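Local coordinates for protein beta-mannosidase (Trichoderma harzianum, PDB 4CVU) that probably hydrolyses terminal beta-linked mannose residues from the non-reducing ends of mannosides, as a fungal member of glycoside hydrolase family 2, at residues A680-Y683 with K684-Q688. Numbering follows the deposited sequence.
Sequences ADMY and KSEIQ
Met-682 and Glu-686, one helical turn apart and so on the same face, run alongside each other: the methionine leaves with CG anti to the backbone N (chi1 -163°) and bends at chi3, whereas the glutamate has CG anti to its carbonyl carbon (chi1 -71°) and then extends. Both chains point the same way, and the Met-682 CE methyl comes 4.1 Å from Glu-686 OE2, a van der Waals approach. The other carboxylate oxygen, OE1, is hydrogen-bonded to Tyr-690 OH one turn further on.

Ile-687 leans back over the preceding turn, its CG1 lying 3.3 Å from Tyr-683 O. That same carbonyl accepts Ile-687 N at 2.6 Å, a nearly linear hydrogen bond (N-H...O 172°), so one oxygen meets both backbone and side chain of the isoleucine. By comparison, Ser-685 N reaches Asp-681 O at 2.9 Å, and Lys-684 N is hydrogen-bonded to Ala-680 O at 3.0 Å.

Asp-681 OD1 and Lys-684 NZ stand 5.0 Å apart, too far for a salt bridge, though their opposite charges probably attract. Their polar ends have other partners: Asp-681 OD2 is hydrogen-bonded to the hydroxyl of Tyr-656 and Lys-684 NZ to Asn-847 OD1, while Tyr-683 OH is hydrogen-bonded to Phe-597 N and Trp-706 O, and Ala-680 and Lys-684 pack on Val-732 of helix 729-736.

Successive i to i+4 bonds and regular backbone torsions identify an alpha-helix, here an interior part of helix 664-692, linked through a hydrogen bond from Asp-681 OD2 to the hydroxyl of Tyr-886 to the C-terminal Ig-fold domain.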
ATOM      1  N   ALA A 680       5.572 -27.455   3.749  1.00 32.89           N
ATOM      2  CA  ALA A 680       6.580 -28.187   2.962  1.00 32.57           C
ATOM      3  C   ALA A 680       6.803 -29.601   3.521  1.00 33.67           C
ATOM      4  O   ALA A 680       6.828 -30.580   2.784  1.00 33.00           O
ATOM      5  CB  ALA A 680       7.859 -27.460   2.987  1.00 33.68           C
ATOM      6  N   ASP A 681       7.008 -29.650   4.815  1.00 34.29           N
ATOM      7  CA  ASP A 681       7.366 -30.903   5.476  1.00 36.61           C
ATOM      8  C   ASP A 681       6.197 -31.884   5.400  1.00 36.63           C
ATOM      9  O   ASP A 681       6.405 -33.090   5.255  1.00 37.98           O
ATOM     10  CB  ASP A 681       7.807 -30.624   6.921  1.00 36.45           C
ATOM     11  CG  ASP A 681       9.300 -30.232   7.036  1.00 37.67           C
ATOM     12  OD1 ASP A 681      10.057 -30.466   6.076  1.00 38.65           O
ATOM     13  OD2 ASP A 681       9.724 -29.677   8.096  1.00 37.41           O
ATOM     14  N   MET A 682       4.977 -31.388   5.595  1.00 37.33           N
ATOM     15  CA  MET A 682       3.788 -32.247   5.433  1.00 39.48           C
ATOM     16  C   MET A 682       3.627 -32.776   3.998  1.00 37.84           C
ATOM     17  O   MET A 682       3.347 -33.945   3.825  1.00 38.38           O
ATOM     18  CB  MET A 682       2.508 -31.576   5.930  1.00 41.65           C
ATOM     19  CG  MET A 682       1.372 -32.583   6.162  1.00 45.98           C
ATOM     20  SD  MET A 682      -0.228 -31.814   6.504  1.00 46.93           S
ATOM     21  CE  MET A 682      -0.452 -30.976   4.951  1.00 50.36           C
ATOM     22  N   TYR A 683       3.852 -31.944   2.976  1.00 37.01           N
ATOM     23  CA  TYR A 683       3.709 -32.417   1.605  1.00 37.34           C
ATOM     24  C   TYR A 683       4.761 -33.481   1.302  1.00 37.99           C
ATOM     25  O   TYR A 683       4.447 -34.533   0.727  1.00 37.94           O
ATOM     26  CB  TYR A 683       3.785 -31.260   0.574  1.00 37.86           C
ATOM     27  CG  TYR A 683       2.538 -30.410   0.479  1.00 36.18           C
ATOM     28  CD1 TYR A 683       1.930 -29.917   1.621  1.00 36.50           C
ATOM     29  CD2 TYR A 683       2.033 -30.010  -0.741  1.00 35.60           C
ATOM     30  CE1 TYR A 683       0.816 -29.109   1.547  1.00 35.25           C
ATOM     31  CE2 TYR A 683       0.926 -29.178  -0.820  1.00 36.04           C
ATOM     32  CZ  TYR A 683       0.344 -28.735   0.338  1.00 35.27           C
ATOM     33  OH  TYR A 683      -0.761 -27.935   0.313  1.00 35.82           O
ATOM     34  N   LYS A 684       6.002 -33.224   1.741  1.00 38.20           N
ATOM     35  CA  LYS A 684       7.111 -34.189   1.631  1.00 37.70           C
ATOM     36  C   LYS A 684       6.711 -35.507   2.243  1.00 37.66           C
ATOM     37  O   LYS A 684       6.893 -36.575   1.647  1.00 36.29           O
ATOM     38  CB  LYS A 684       8.327 -33.649   2.354  1.00 37.12           C
ATOM     39  CG  LYS A 684       9.529 -34.546   2.369  1.00 39.07           C
ATOM     40  CD  LYS A 684      10.489 -34.133   3.492  1.00 39.70           C
ATOM     41  CE  LYS A 684      11.700 -34.995   3.579  1.00 39.98           C
ATOM     42  NZ  LYS A 684      12.599 -34.551   4.692  1.00 40.21           N
ATOM     43  N   SER A 685       6.186 -35.409   3.452  1.00 37.44           N
ATOM     44  CA  SER A 685       5.724 -36.595   4.159  1.00 38.22           C
ATOM     45  C   SER A 685       4.648 -37.389   3.370  1.00 40.13           C
ATOM     46  O   SER A 685       4.626 -38.661   3.382  1.00 42.21           O
ATOM     47  CB  SER A 685       5.205 -36.216   5.537  1.00 38.29           C
ATOM     48  OG  SER A 685       4.829 -37.385   6.272  1.00 36.35           O
ATOM     49  N   GLU A 686       3.743 -36.676   2.691  1.00 36.87           N
ATOM     50  CA  GLU A 686       2.754 -37.351   1.894  1.00 36.63           C
ATOM     51  C   GLU A 686       3.338 -37.850   0.591  1.00 35.38           C
ATOM     52  O   GLU A 686       3.106 -38.977   0.215  1.00 34.30           O
ATOM     53  CB  GLU A 686       1.510 -36.486   1.654  1.00 35.18           C
ATOM     54  CG  GLU A 686       0.673 -36.305   2.900  1.00 35.13           C
ATOM     55  CD  GLU A 686      -0.657 -35.647   2.656  1.00 35.08           C
ATOM     56  OE1 GLU A 686      -1.368 -36.003   1.726  1.00 34.23           O
ATOM     57  OE2 GLU A 686      -1.026 -34.780   3.446  1.00 38.43           O
ATOM     58  N   ILE A 687       4.093 -37.012  -0.125  1.00 35.15           N
ATOM     59  CA  ILE A 687       4.605 -37.439  -1.404  1.00 34.98           C
ATOM     60  C   ILE A 687       5.481 -38.704  -1.341  1.00 36.19           C
ATOM     61  O   ILE A 687       5.392 -39.559  -2.213  1.00 36.98           O
ATOM     62  CB  ILE A 687       5.441 -36.341  -2.081  1.00 34.88           C
ATOM     63  CG1 ILE A 687       4.521 -35.183  -2.487  1.00 34.50           C
ATOM     64  CG2 ILE A 687       6.118 -36.974  -3.295  1.00 35.33           C
ATOM     65  CD1 ILE A 687       5.235 -33.921  -2.963  1.00 35.03           C
ATOM     66  N   GLN A 688       6.378 -38.777  -0.361  1.00 38.35           N
ATOM     67  CA  GLN A 688       7.255 -39.938  -0.242  1.00 40.24           C
ATOM     68  C   GLN A 688       6.425 -41.194   0.091  1.00 40.02           C
ATOM     69  O   GLN A 688       6.746 -42.283  -0.337  1.00 41.47           O
ATOM     70  CB  GLN A 688       8.334 -39.711   0.811  1.00 41.22           C
ATOM     71  CG  GLN A 688       7.855 -39.597   2.253  1.00 40.86           C
ATOM     72  CD  GLN A 688       8.996 -39.386   3.242  1.00 42.09           C
ATOM     73  OE1 GLN A 688       9.964 -38.657   2.980  1.00 40.25           O
ATOM     74  NE2 GLN A 688       8.889 -40.046   4.400  1.00 42.80           N
TER